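Side-chain contacts in uncharacterized protein (Staphylococcus aureus subsp. aureus, PDB 4H0A), which is of unknown function but carries a CAP-associated N-terminal region followed by a domain of the cysteine-rich secretory (CAP) protein family: residues Y63-G68 and K174-D179; E113-T118 and T144-K149; A155-D160 and K164-V169. All blocks are in the same frame, centred on the assembly; numbering follows the deposited sequence. Where two conformers were deposited one is given.

Contact 1 of 3, residues Y63-G68 and K174-D179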
ATOM      1  N   TYR A  63      14.142  -4.705   6.074  0.50 27.82           N
ATOM      2  CA  TYR A  63      13.640  -6.048   6.352  0.50 28.22           C
ATOM      3  C   TYR A  63      13.410  -6.866   5.088  0.50 32.98           C
ATOM      4  O   TYR A  63      13.027  -6.319   4.052  0.50 31.06           O
ATOM      5  CB  TYR A  63      12.310  -5.960   7.126  0.50 28.73           C
ATOM      6  CG  TYR A  63      11.292  -5.037   6.491  0.50 29.26           C
ATOM      7  CD1 TYR A  63      11.320  -3.670   6.730  0.50 30.32           C
ATOM      8  CD2 TYR A  63      10.293  -5.532   5.657  0.50 30.21           C
ATOM      9  CE1 TYR A  63      10.396  -2.811   6.140  0.50 31.75           C
ATOM     10  CE2 TYR A  63       9.350  -4.686   5.078  0.50 30.68           C
ATOM     11  CZ  TYR A  63       9.406  -3.322   5.316  0.50 34.72           C
ATOM     12  OH  TYR A  63       8.478  -2.490   4.723  0.50 33.27           O
ATOM     13  N   PRO A  64      13.553  -8.194   5.186  1.00 32.47           N
ATOM     14  CA  PRO A  64      13.269  -9.031   4.019  1.00 34.20           C
ATOM     15  C   PRO A  64      11.778  -9.299   3.862  1.00 45.16           C
ATOM     16  O   PRO A  64      11.025  -9.273   4.834  1.00 43.07           O
ATOM     17  CB  PRO A  64      13.997 -10.338   4.352  1.00 37.19           C
ATOM     18  CG  PRO A  64      13.928 -10.424   5.846  1.00 41.21           C
ATOM     19  CD  PRO A  64      13.979  -9.010   6.353  1.00 34.38           C
ATOM     20  N   PHE A  65      11.363  -9.636   2.651  1.00 47.23           N
ATOM     21  CA  PHE A  65      10.025 -10.171   2.429  1.00 50.73           C
ATOM     22  C   PHE A  65      10.157 -11.327   1.407  1.00 58.89           C
ATOM     23  O   PHE A  65      11.281 -11.640   0.997  1.00 59.62           O
ATOM     24  CB  PHE A  65       8.994  -9.104   2.091  1.00 52.68           C
ATOM     25  CG  PHE A  65       9.139  -8.359   0.801  1.00 55.15           C
ATOM     26  CD1 PHE A  65       9.879  -7.192   0.743  1.00 55.69           C
ATOM     27  CD2 PHE A  65       8.351  -8.688  -0.297  1.00 58.41           C
ATOM     28  CE1 PHE A  65       9.914  -6.432  -0.422  1.00 56.60           C
ATOM     29  CE2 PHE A  65       8.387  -7.923  -1.458  1.00 60.80           C
ATOM     30  CZ  PHE A  65       9.148  -6.785  -1.504  1.00 57.19           C
ATOM     31  N   ARG A  66       9.069 -12.068   1.153  1.00 57.56           N
ATOM     32  CA  ARG A  66       9.109 -13.267   0.287  1.00 59.02           C
ATOM     33  C   ARG A  66       9.721 -13.010  -1.100  1.00 59.73           C
ATOM     34  O   ARG A  66       9.696 -11.899  -1.606  1.00 57.03           O
ATOM     35  CB  ARG A  66       7.702 -13.891   0.095  1.00 63.17           C
ATOM     36  CG  ARG A  66       6.612 -12.880  -0.267  1.00 77.32           C
ATOM     37  CD  ARG A  66       5.508 -13.419  -1.154  1.00 91.08           C
ATOM     38  NE  ARG A  66       4.638 -14.370  -0.461  1.00101.16           N
ATOM     39  CZ  ARG A  66       3.383 -14.663  -0.809  1.00115.74           C
ATOM     40  NH1 ARG A  66       2.813 -14.063  -1.853  1.00100.74           N
ATOM     41  NH2 ARG A  66       2.682 -15.547  -0.109  1.00105.03           N
ATOM     42  N   ASP A  67      10.242 -14.078  -1.699  1.00 57.78           N
ATOM     43  CA  ASP A  67      10.840 -14.119  -3.036  1.00 57.87           C
ATOM     44  C   ASP A  67      12.149 -13.311  -3.141  1.00 56.27           C
ATOM     45  O   ASP A  67      12.513 -12.889  -4.238  1.00 56.97           O
ATOM     46  CB  ASP A  67       9.835 -13.667  -4.116  1.00 60.67           C
ATOM     47  CG  ASP A  67       8.465 -14.281  -3.938  1.00 70.56           C
ATOM     48  OD1 ASP A  67       8.390 -15.501  -3.673  1.00 73.14           O
ATOM     49  OD2 ASP A  67       7.471 -13.534  -4.005  1.00 74.59           O
ATOM     50  N   GLY A  68      12.877 -13.176  -2.038  1.00 48.38           N
ATOM     51  CA  GLY A  68      14.201 -12.569  -2.044  1.00 46.20           C
ATOM     52  C   GLY A  68      14.303 -11.069  -2.196  1.00 47.02           C
ATOM     53  O   GLY A  68      15.362 -10.586  -2.604  1.00 45.83           O
ATOM     54  N   LYS A 174       8.686  -4.153 -14.201  1.00 49.04           N
ATOM     55  CA  LYS A 174       7.745  -5.189 -14.614  1.00 50.46           C
ATOM     56  C   LYS A 174       7.868  -6.482 -13.750  1.00 53.08           C
ATOM     57  O   LYS A 174       6.850  -7.120 -13.476  1.00 52.10           O
ATOM     58  CB  LYS A 174       7.926  -5.524 -16.099  1.00 54.89           C
ATOM     59  CG  LYS A 174       9.296  -6.045 -16.513  1.00 60.54           C
ATOM     60  CD  LYS A 174       9.382  -6.093 -18.057  1.00 66.50           C
ATOM     61  CE  LYS A 174      10.753  -6.479 -18.549  1.00 70.28           C
ATOM     62  NZ  LYS A 174      11.054  -7.912 -18.320  1.00 73.98           N
ATOM     63  N   GLU A 175       9.068  -6.820 -13.246  1.00 50.08           N
ATOM     64  CA  GLU A 175       9.189  -8.048 -12.430  1.00 49.88           C
ATOM     65  C   GLU A 175       8.566  -7.811 -11.065  1.00 49.52           C
ATOM     66  O   GLU A 175       7.902  -8.722 -10.581  1.00 48.36           O
ATOM     67  CB  GLU A 175      10.603  -8.675 -12.320  1.00 52.25           C
ATOM     68  CG  GLU A 175      11.787  -7.804 -12.671  1.00 67.19           C
ATOM     69  CD  GLU A 175      11.971  -7.411 -14.125  1.00 76.88           C
ATOM     70  OE1 GLU A 175      11.967  -8.302 -15.005  1.00 72.66           O
ATOM     71  OE2 GLU A 175      12.076  -6.191 -14.385  1.00 60.35           O
HETATM   72  N   MSE A 176       8.652  -6.583 -10.484  1.00 43.76           N
HETATM   73  CA  MSE A 176       7.963  -6.332  -9.215  1.00 42.30           C
HETATM   74  C   MSE A 176       6.457  -6.370  -9.447  1.00 47.98           C
HETATM   75  O   MSE A 176       5.720  -6.922  -8.635  1.00 48.39           O
HETATM   76  CB  MSE A 176       8.363  -4.966  -8.598  1.00 42.22           C
HETATM   77  CG  MSE A 176       7.699  -4.689  -7.255  1.00 47.30           C
HETATM   78 SE   MSE A 176       8.606  -5.667  -5.854  0.75 53.12          SE
HETATM   79  CE  MSE A 176       7.457  -7.058  -5.558  1.00 51.34           C
ATOM     80  N   LEU A 177       6.004  -5.767 -10.537  1.00 46.25           N
ATOM     81  CA  LEU A 177       4.588  -5.735 -10.877  1.00 49.16           C
ATOM     82  C   LEU A 177       4.027  -7.174 -11.039  1.00 54.67           C
ATOM     83  O   LEU A 177       2.960  -7.469 -10.507  1.00 54.42           O
ATOM     84  CB  LEU A 177       4.408  -4.921 -12.175  1.00 51.62           C
ATOM     85  CG  LEU A 177       3.020  -4.460 -12.535  1.00 58.76           C
ATOM     86  CD1 LEU A 177       2.453  -3.513 -11.511  1.00 56.53           C
ATOM     87  CD2 LEU A 177       3.038  -3.761 -13.880  1.00 63.93           C
ATOM     88  N   ALA A 178       4.770  -8.079 -11.693  1.00 52.77           N
ATOM     89  CA  ALA A 178       4.333  -9.482 -11.835  1.00 55.40           C
ATOM     90  C   ALA A 178       4.290 -10.194 -10.473  1.00 59.17           C
ATOM     91  O   ALA A 178       3.402 -11.010 -10.224  1.00 61.02           O
ATOM     92  CB  ALA A 178       5.268 -10.241 -12.764  1.00 57.68           C
ATOM     93  N   ASP A 179       5.243  -9.881  -9.594  1.00 52.12           N
ATOM     94  CA  ASP A 179       5.301 -10.478  -8.268  1.00 50.61           C
ATOM     95  C   ASP A 179       4.136  -9.969  -7.386  1.00 54.82           C
ATOM     96  O   ASP A 179       3.447 -10.785  -6.779  1.00 55.25           O
ATOM     97  CB  ASP A 179       6.658 -10.174  -7.637  1.00 50.41           C
ATOM     98  CG  ASP A 179       6.956 -10.997  -6.408  1.00 63.68           C
ATOM     99  OD1 ASP A 179       6.588 -10.561  -5.304  1.00 62.57           O
ATOM    100  OD2 ASP A 179       7.579 -12.069  -6.552  1.00 74.22           O
TER

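Contact 2 of 3, residues E113-T118 and T144-K149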
ATOM      1  N   GLU A 113      -6.200  15.327 -14.832  1.00 81.74           N
ATOM      2  CA  GLU A 113      -5.104  16.008 -15.543  1.00 82.34           C
ATOM      3  C   GLU A 113      -4.010  15.012 -16.049  1.00 84.21           C
ATOM      4  O   GLU A 113      -3.232  15.371 -16.929  1.00 85.55           O
ATOM      5  CB  GLU A 113      -4.469  17.044 -14.590  1.00 82.86           C
ATOM      6  CG  GLU A 113      -3.426  17.982 -15.173  1.00 99.53           C
ATOM      7  CD  GLU A 113      -2.901  18.960 -14.139  1.00126.80           C
ATOM      8  OE1 GLU A 113      -3.624  19.931 -13.820  1.00129.51           O
ATOM      9  OE2 GLU A 113      -1.782  18.738 -13.623  1.00117.96           O
ATOM     10  N   ILE A 114      -3.924  13.798 -15.490  1.00 76.30           N
ATOM     11  CA  ILE A 114      -2.932  12.803 -15.921  1.00 75.14           C
ATOM     12  C   ILE A 114      -3.200  12.383 -17.365  1.00 84.81           C
ATOM     13  O   ILE A 114      -2.312  12.452 -18.209  1.00 85.63           O
ATOM     14  CB  ILE A 114      -2.951  11.575 -14.972  1.00 74.75           C
ATOM     15  CG1 ILE A 114      -2.421  11.971 -13.581  1.00 72.28           C
ATOM     16  CG2 ILE A 114      -2.134  10.411 -15.554  1.00 74.69           C
ATOM     17  CD1 ILE A 114      -2.864  11.069 -12.483  1.00 74.46           C
ATOM     18  N   PHE A 115      -4.438  12.019 -17.645  1.00 85.13           N
ATOM     19  CA  PHE A 115      -4.848  11.518 -18.952  1.00 89.18           C
ATOM     20  C   PHE A 115      -4.792  12.546 -20.113  1.00 95.43           C
ATOM     21  O   PHE A 115      -4.758  12.111 -21.265  1.00 97.24           O
ATOM     22  CB  PHE A 115      -6.284  10.960 -18.880  1.00 93.26           C
ATOM     23  CG  PHE A 115      -6.652  10.273 -17.583  1.00 92.72           C
ATOM     24  CD1 PHE A 115      -5.942   9.168 -17.138  1.00 93.94           C
ATOM     25  CD2 PHE A 115      -7.706  10.734 -16.810  1.00 95.40           C
ATOM     26  CE1 PHE A 115      -6.276   8.539 -15.937  1.00 93.19           C
ATOM     27  CE2 PHE A 115      -8.036  10.109 -15.610  1.00 96.50           C
ATOM     28  CZ  PHE A 115      -7.312   9.020 -15.177  1.00 92.67           C
ATOM     29  N   ASN A 116      -4.798  13.865 -19.846  1.00 92.14           N
ATOM     30  CA  ASN A 116      -4.820  14.854 -20.941  1.00 94.95           C
ATOM     31  C   ASN A 116      -3.587  14.792 -21.864  1.00 96.90           C
ATOM     32  O   ASN A 116      -3.716  15.111 -23.049  1.00100.26           O
ATOM     33  CB  ASN A 116      -5.000  16.290 -20.428  1.00 98.19           C
ATOM     34  CG  ASN A 116      -3.887  16.886 -19.623  1.00130.32           C
ATOM     35  OD1 ASN A 116      -2.834  16.277 -19.399  1.00125.83           O
ATOM     36  ND2 ASN A 116      -4.120  18.111 -19.146  1.00125.68           N
ATOM     37  N   HIS A 117      -2.408  14.406 -21.329  1.00 88.05           N
ATOM     38  CA  HIS A 117      -1.172  14.352 -22.114  1.00 87.43           C
ATOM     39  C   HIS A 117      -0.329  13.095 -21.810  1.00 85.61           C
ATOM     40  O   HIS A 117       0.890  13.140 -21.994  1.00 84.45           O
ATOM     41  CB  HIS A 117      -0.338  15.619 -21.838  1.00 88.06           C
ATOM     42  N   THR A 118      -0.960  11.974 -21.376  1.00 79.15           N
ATOM     43  CA  THR A 118      -0.228  10.739 -21.036  1.00 75.60           C
ATOM     44  C   THR A 118      -0.863   9.508 -21.687  1.00 79.69           C
ATOM     45  O   THR A 118      -2.063   9.280 -21.547  1.00 79.54           O
ATOM     46  CB  THR A 118      -0.171  10.540 -19.505  1.00 73.46           C
ATOM     47  OG1 THR A 118       0.178  11.774 -18.882  1.00 70.61           O
ATOM     48  CG2 THR A 118       0.845   9.477 -19.080  1.00 67.34           C
ATOM     49  N   THR A 144      -8.466   5.195 -10.251  1.00 61.25           N
ATOM     50  CA  THR A 144      -7.857   5.353  -8.924  1.00 58.32           C
ATOM     51  C   THR A 144      -6.601   4.514  -8.642  1.00 59.37           C
ATOM     52  O   THR A 144      -6.060   4.628  -7.544  1.00 54.85           O
ATOM     53  CB  THR A 144      -8.933   5.040  -7.878  1.00 66.02           C
ATOM     54  OG1 THR A 144      -9.212   3.632  -7.880  1.00 61.14           O
ATOM     55  CG2 THR A 144     -10.220   5.868  -8.113  1.00 66.87           C
ATOM     56  N   GLN A 145      -6.125   3.715  -9.604  1.00 58.33           N
ATOM     57  CA  GLN A 145      -4.915   2.898  -9.451  1.00 56.03           C
ATOM     58  C   GLN A 145      -4.216   2.800 -10.799  1.00 59.93           C
ATOM     59  O   GLN A 145      -3.721   1.733 -11.163  1.00 60.51           O
ATOM     60  CB  GLN A 145      -5.324   1.505  -8.947  1.00 57.89           C
ATOM     61  CG  GLN A 145      -4.256   0.789  -8.158  1.00 69.20           C
ATOM     62  CD  GLN A 145      -4.675  -0.607  -7.764  1.00 78.94           C
ATOM     63  OE1 GLN A 145      -5.723  -1.117  -8.154  1.00 75.50           O
ATOM     64  NE2 GLN A 145      -3.849  -1.270  -7.000  1.00 67.14           N
ATOM     65  N   THR A 146      -4.207   3.907 -11.555  1.00 56.55           N
ATOM     66  CA  THR A 146      -3.731   3.951 -12.937  1.00 57.20           C
ATOM     67  C   THR A 146      -2.344   3.362 -13.099  1.00 58.24           C
ATOM     68  O   THR A 146      -1.432   3.769 -12.390  1.00 54.72           O
ATOM     69  CB  THR A 146      -3.730   5.386 -13.462  1.00 64.52           C
ATOM     70  OG1 THR A 146      -4.861   6.062 -12.917  1.00 66.02           O
ATOM     71  CG2 THR A 146      -3.746   5.447 -14.998  1.00 63.66           C
ATOM     72  N   LEU A 147      -2.190   2.409 -14.037  1.00 55.57           N
ATOM     73  CA  LEU A 147      -0.895   1.807 -14.360  1.00 53.42           C
ATOM     74  C   LEU A 147      -0.374   2.536 -15.584  1.00 59.77           C
ATOM     75  O   LEU A 147      -1.049   2.527 -16.612  1.00 62.53           O
ATOM     76  CB  LEU A 147      -1.036   0.306 -14.619  1.00 53.72           C
ATOM     77  CG  LEU A 147       0.259  -0.457 -14.931  1.00 56.33           C
ATOM     78  CD1 LEU A 147       1.277  -0.334 -13.780  1.00 52.72           C
ATOM     79  CD2 LEU A 147      -0.030  -1.925 -15.187  1.00 57.80           C
ATOM     80  N   ILE A 148       0.771   3.224 -15.472  1.00 54.13           N
ATOM     81  CA  ILE A 148       1.325   4.012 -16.580  1.00 55.14           C
ATOM     82  C   ILE A 148       2.715   3.517 -16.893  1.00 59.16           C
ATOM     83  O   ILE A 148       3.490   3.319 -15.966  1.00 56.33           O
ATOM     84  CB  ILE A 148       1.350   5.534 -16.241  1.00 57.21           C
ATOM     85  CG1 ILE A 148      -0.026   6.026 -15.726  1.00 58.24           C
ATOM     86  CG2 ILE A 148       1.793   6.350 -17.468  1.00 58.73           C
ATOM     87  CD1 ILE A 148      -0.057   7.453 -15.197  1.00 57.54           C
ATOM     88  N   LYS A 149       3.055   3.362 -18.187  1.00 58.06           N
ATOM     89  CA  LYS A 149       4.400   2.950 -18.566  1.00 57.71           C
ATOM     90  C   LYS A 149       5.207   4.209 -18.867  1.00 61.65           C
ATOM     91  O   LYS A 149       4.798   5.001 -19.710  1.00 62.55           O
ATOM     92  CB  LYS A 149       4.369   2.000 -19.774  1.00 62.43           C
ATOM     93  CG  LYS A 149       5.710   1.330 -20.053  1.00 68.80           C
ATOM     94  CD  LYS A 149       5.608   0.275 -21.151  1.00 78.44           C
ATOM     95  CE  LYS A 149       6.950  -0.335 -21.483  1.00 85.17           C
ATOM     96  NZ  LYS A 149       6.827  -1.475 -22.429  1.00101.00           N
TER

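Contact 3 of 3, residues A155-D160 and K164-V169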
ATOM      1  N   ALA A 155       4.450   2.983 -13.340  1.00 49.36           N
ATOM      2  CA  ALA A 155       4.005   3.756 -12.193  1.00 46.77           C
ATOM      3  C   ALA A 155       2.573   3.419 -11.904  1.00 50.28           C
ATOM      4  O   ALA A 155       1.763   3.335 -12.831  1.00 51.91           O
ATOM      5  CB  ALA A 155       4.145   5.248 -12.444  1.00 48.23           C
ATOM      6  N   GLN A 156       2.266   3.182 -10.634  1.00 45.66           N
ATOM      7  CA  GLN A 156       0.909   3.013 -10.146  1.00 45.14           C
ATOM      8  C   GLN A 156       0.560   4.323  -9.481  1.00 46.12           C
ATOM      9  O   GLN A 156       1.256   4.715  -8.542  1.00 42.80           O
ATOM     10  CB  GLN A 156       0.802   1.850  -9.169  1.00 44.62           C
ATOM     11  CG  GLN A 156       1.156   0.504  -9.777  1.00 45.55           C
ATOM     12  CD  GLN A 156       0.865  -0.547  -8.756  1.00 53.49           C
ATOM     13  OE1 GLN A 156       1.695  -0.835  -7.893  1.00 46.12           O
ATOM     14  NE2 GLN A 156      -0.385  -0.974  -8.689  1.00 46.28           N
ATOM     15  N   VAL A 157      -0.441   5.041 -10.001  1.00 44.84           N
ATOM     16  CA  VAL A 157      -0.865   6.331  -9.472  1.00 44.00           C
ATOM     17  C   VAL A 157      -2.129   6.116  -8.655  1.00 47.90           C
ATOM     18  O   VAL A 157      -3.171   5.790  -9.221  1.00 48.68           O
ATOM     19  CB  VAL A 157      -1.090   7.353 -10.614  1.00 49.04           C
ATOM     20  CG1 VAL A 157      -1.380   8.743 -10.047  1.00 48.37           C
ATOM     21  CG2 VAL A 157       0.115   7.383 -11.547  1.00 49.18           C
ATOM     22  N   TYR A 158      -2.041   6.314  -7.338  1.00 42.43           N
ATOM     23  CA  TYR A 158      -3.169   6.118  -6.430  1.00 42.76           C
ATOM     24  C   TYR A 158      -3.940   7.399  -6.257  1.00 49.60           C
ATOM     25  O   TYR A 158      -3.353   8.394  -5.843  1.00 47.77           O
ATOM     26  CB  TYR A 158      -2.670   5.628  -5.071  1.00 40.96           C
ATOM     27  CG  TYR A 158      -1.965   4.296  -5.164  1.00 41.46           C
ATOM     28  CD1 TYR A 158      -2.682   3.116  -5.294  1.00 44.78           C
ATOM     29  CD2 TYR A 158      -0.575   4.217  -5.155  1.00 40.42           C
ATOM     30  CE1 TYR A 158      -2.038   1.882  -5.383  1.00 46.48           C
ATOM     31  CE2 TYR A 158       0.080   2.992  -5.254  1.00 40.58           C
ATOM     32  CZ  TYR A 158      -0.654   1.823  -5.349  1.00 48.79           C
ATOM     33  OH  TYR A 158       0.006   0.621  -5.425  1.00 44.13           O
ATOM     34  N   SER A 159      -5.242   7.383  -6.564  1.00 51.52           N
ATOM     35  CA  SER A 159      -6.098   8.566  -6.424  1.00 54.52           C
ATOM     36  C   SER A 159      -7.242   8.292  -5.507  1.00 64.73           C
ATOM     37  O   SER A 159      -7.642   7.142  -5.317  1.00 65.75           O
ATOM     38  CB  SER A 159      -6.662   9.027  -7.764  1.00 58.58           C
ATOM     39  OG  SER A 159      -5.644   9.268  -8.719  1.00 67.12           O
ATOM     40  N   ASP A 160      -7.814   9.372  -4.994  1.00 65.02           N
ATOM     41  CA  ASP A 160      -8.940   9.318  -4.086  1.00 67.26           C
ATOM     42  C   ASP A 160     -10.231   9.257  -4.909  1.00 75.42           C
ATOM     43  O   ASP A 160     -10.384  10.022  -5.857  1.00 74.32           O
ATOM     44  CB  ASP A 160      -8.895  10.566  -3.197  1.00 69.57           C
ATOM     45  CG  ASP A 160      -9.701  10.491  -1.920  1.00 84.76           C
ATOM     46  OD1 ASP A 160      -9.582   9.482  -1.206  1.00 83.41           O
ATOM     47  OD2 ASP A 160     -10.429  11.462  -1.620  1.00 94.94           O
ATOM     48  N   LYS A 164     -10.595  12.879  -5.963  1.00 70.33           N
ATOM     49  CA  LYS A 164     -10.044  12.686  -7.309  1.00 69.40           C
ATOM     50  C   LYS A 164      -8.645  13.324  -7.438  1.00 69.38           C
ATOM     51  O   LYS A 164      -8.257  13.740  -8.526  1.00 71.05           O
ATOM     52  CB  LYS A 164     -11.018  13.198  -8.392  1.00 74.82           C
ATOM     53  CG  LYS A 164     -12.422  12.628  -8.221  1.00 90.36           C
ATOM     54  CD  LYS A 164     -13.215  12.613  -9.521  1.00104.09           C
ATOM     55  CE  LYS A 164     -14.588  12.019  -9.340  1.00118.14           C
ATOM     56  NZ  LYS A 164     -15.279  11.816 -10.644  1.00132.19           N
ATOM     57  N   LYS A 165      -7.862  13.317  -6.350  1.00 60.28           N
ATOM     58  CA  LYS A 165      -6.507  13.861  -6.334  1.00 56.85           C
ATOM     59  C   LYS A 165      -5.495  12.746  -6.118  1.00 54.63           C
ATOM     60  O   LYS A 165      -5.823  11.761  -5.463  1.00 52.48           O
ATOM     61  CB  LYS A 165      -6.368  14.914  -5.225  1.00 58.12           C
ATOM     62  CG  LYS A 165      -7.210  16.154  -5.465  1.00 71.50           C
ATOM     63  CD  LYS A 165      -6.960  17.216  -4.401  1.00 77.15           C
ATOM     64  CE  LYS A 165      -7.694  18.504  -4.702  1.00 87.03           C
ATOM     65  NZ  LYS A 165      -7.240  19.615  -3.824  1.00 94.45           N
ATOM     66  N   VAL A 166      -4.257  12.924  -6.626  1.00 48.88           N
ATOM     67  CA  VAL A 166      -3.184  11.942  -6.472  1.00 45.79           C
ATOM     68  C   VAL A 166      -2.744  11.892  -4.993  1.00 48.25           C
ATOM     69  O   VAL A 166      -2.388  12.923  -4.413  1.00 46.22           O
ATOM     70  CB  VAL A 166      -1.982  12.239  -7.405  1.00 49.05           C
ATOM     71  CG1 VAL A 166      -0.800  11.303  -7.097  1.00 46.85           C
ATOM     72  CG2 VAL A 166      -2.395  12.125  -8.867  1.00 50.76           C
ATOM     73  N   LEU A 167      -2.787  10.687  -4.401  1.00 43.26           N
ATOM     74  CA  LEU A 167      -2.423  10.458  -3.003  1.00 42.54           C
ATOM     75  C   LEU A 167      -0.996   9.985  -2.857  1.00 44.61           C
ATOM     76  O   LEU A 167      -0.306  10.341  -1.899  1.00 43.10           O
ATOM     77  CB  LEU A 167      -3.344   9.387  -2.401  1.00 42.97           C
ATOM     78  CG  LEU A 167      -4.838   9.710  -2.390  1.00 50.06           C
ATOM     79  CD1 LEU A 167      -5.643   8.455  -2.127  1.00 50.85           C
ATOM     80  CD2 LEU A 167      -5.155  10.799  -1.367  1.00 50.13           C
ATOM     81  N   SER A 168      -0.575   9.112  -3.766  1.00 40.80           N
ATOM     82  CA  SER A 168       0.740   8.494  -3.704  1.00 37.83           C
ATOM     83  C   SER A 168       1.083   7.902  -5.059  1.00 41.44           C
ATOM     84  O   SER A 168       0.199   7.754  -5.907  1.00 43.17           O
ATOM     85  CB  SER A 168       0.730   7.403  -2.630  1.00 40.18           C
ATOM     86  OG  SER A 168      -0.320   6.472  -2.833  1.00 43.55           O
ATOM     87  N   VAL A 169       2.361   7.612  -5.290  1.00 37.49           N
ATOM     88  CA  VAL A 169       2.809   6.996  -6.543  1.00 38.14           C
ATOM     89  C   VAL A 169       3.791   5.895  -6.217  1.00 41.92           C
ATOM     90  O   VAL A 169       4.643   6.075  -5.343  1.00 40.48           O
ATOM     91  CB  VAL A 169       3.451   8.013  -7.522  1.00 42.48           C
ATOM     92  CG1 VAL A 169       3.892   7.326  -8.821  1.00 42.89           C
ATOM     93  CG2 VAL A 169       2.505   9.177  -7.813  1.00 44.05           C
TER

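Contact 1 of 3, residues Y63-G68 and K174-D179
Where the hairpin of strands 61-65 and 69-76 turns, F65 and D67 meet the helix 174-180 through M176 and D179, an apolar touch beside an acidic one. The turn suits its residues: D67 and G68 both have positive phi, a conformation that glycine accepts freely and aspartate tolerates better than most. From it the D67 carboxylate reaches the helix, and D67 OD2 lies 2.9 Å from D179 OD2 and 3.4 Å from D179 OD1. The D179 carboxylate is presented by a side chain with CG anti to the backbone N (chi1 -167°), and the two carboxylate planes stand 76° apart, so the acids meet turned well out of one plane. Two acceptors this close should repel unless the negative charge is relieved. H194 ND1 gives a hydrogen bond to D67 OD2, which may offset part of it; E192, close to D179 OD2, adds another acid, and the cluster would be expected to favour uptake of a proton. Next to this polar spot, selenomethionine M176 sends its long, flexible chain out from the helix, leaving the backbone with CG opposite its N (chi1 -178°), and its terminal methyl arrives at the edge of the F65 ring, near the ring plane, with M176 CE 4.3 Å from F65 CE2. Its length lets the methyl reach the F65 ring from the helix. Y69 of the second hairpin strand touches both parts: its ring meets that of F65 nearly parallel, and it also touches M176 and D179. Elsewhere on the helix K174, E175, L177 and A178 pack on strand 125-128, while F65 also rests on Q201 of helix 201-219, so the hairpin end touches two helices.

Contact 2 of 3, residues E113-T118 and T144-K149
I114 and T118 both meet the side chain of I148, one at each of its two branches, joining a type I beta turn (I114 to H117) to strand 145-150, which forms an edge of the seven-stranded antiparallel sheet. The two branches of I148 divide the work. Its CG1 arm is extended, chi2 172°, and carries CD1 to within 3.6 Å of I114 CG2, the two isoleucines crossing obliquely. Its CG2 branch instead faces the methyl of T118, with I148 CG2 3.6 Å from T118 CG2 and the side chains at about a right angle. A beta-branched isoleucine fits here because it offers methyl groups in two directions from an extended backbone. Two residues earlier on the same side of the strand, T146 turns its methyl to the rim of the F115 ring: T146 CG2 lies near the ring plane, 4.1 Å from F115 CE1, so T146 meets the edge of the ring and not its face. The threonine is suitably two-sided, since its hydroxyl is hydrogen-bonded to the carbonyl of L142 in the preceding helix. I114, T146 and I148 are buried, whereas F115 and T118 remain partly exposed. T118 keeps its own methyl on I148 by giving its hydroxyl to the turn: T118 OG1 donates to I114 O over 2.7 Å, approaching 26° out of the carbonyl plane.

Contact 3 of 3, residues A155-D160 and K164-V169
V157 and V166 lie on one face of an antiparallel hairpin, Y158 and S168 on the other, and both faces are closely packed. V157 CG1 approaches V166 CG2 to 3.7 Å; branched valines suit this extended backbone and fill the apolar face that they share with V169. S159 is the polar exception on that face; its buried OG has no polar partner in the model. On the face carrying Y158, the hydroxyl of S168 sits between its backbone N and carbonyl carbon (chi1 54°), which brings S168 OG to 3.2 Å from Y158 CD2 and 3.4 Å from Y158 CB; the small serine suits this close approach to the ring. The backbone grips Y158 twice: Y158 N donates to S168 O at 3.0 Å, and L167 N to Y158 O at 2.8 Å. Beyond these bonds L167 folds over the chain, its CD1 lying 3.7 Å from D160 N, while D160 N itself donates to K165 O at 3.1 Å. Toward the turn the grip slackens. K164 N gives D160 O a weak, bent bond, and K164 and K165 lead their long chains away from the strand into solvent, the first of them poorly ordered. D160 stays in place here through its OD2, which accepts from S163 and forms a salt bridge with K220. L167, with helix-like torsions (psi -40°), and S168 both oppose the single residue Y158, and the register shifts by one: the classic beta bulge of an antiparallel hairpin.

The three contacts draw on one seven-stranded antiparallel sheet. Contact 3 pairs two neighbouring strands within it, depends on backbone hydrogen bonds and is buried apart from its exposed lysines at the turn. Contacts 1 and 2 instead use side chains at its two edges: strand 61-65 bounds one and strand 145-150 the other. Contact 2 is a buried meeting of methyl groups and a ring rim, whereas contact 1 is only partly buried and sets close acids beside an apolar touch. Contacts 2 and 3 are continuous, since strands 145-150 and 153-159 are adjacent, and I114 and I148 both pack on V157. L177 of contact 1 in turn packs on L147 of contact 2, joining helix 174-180 to that edge strand.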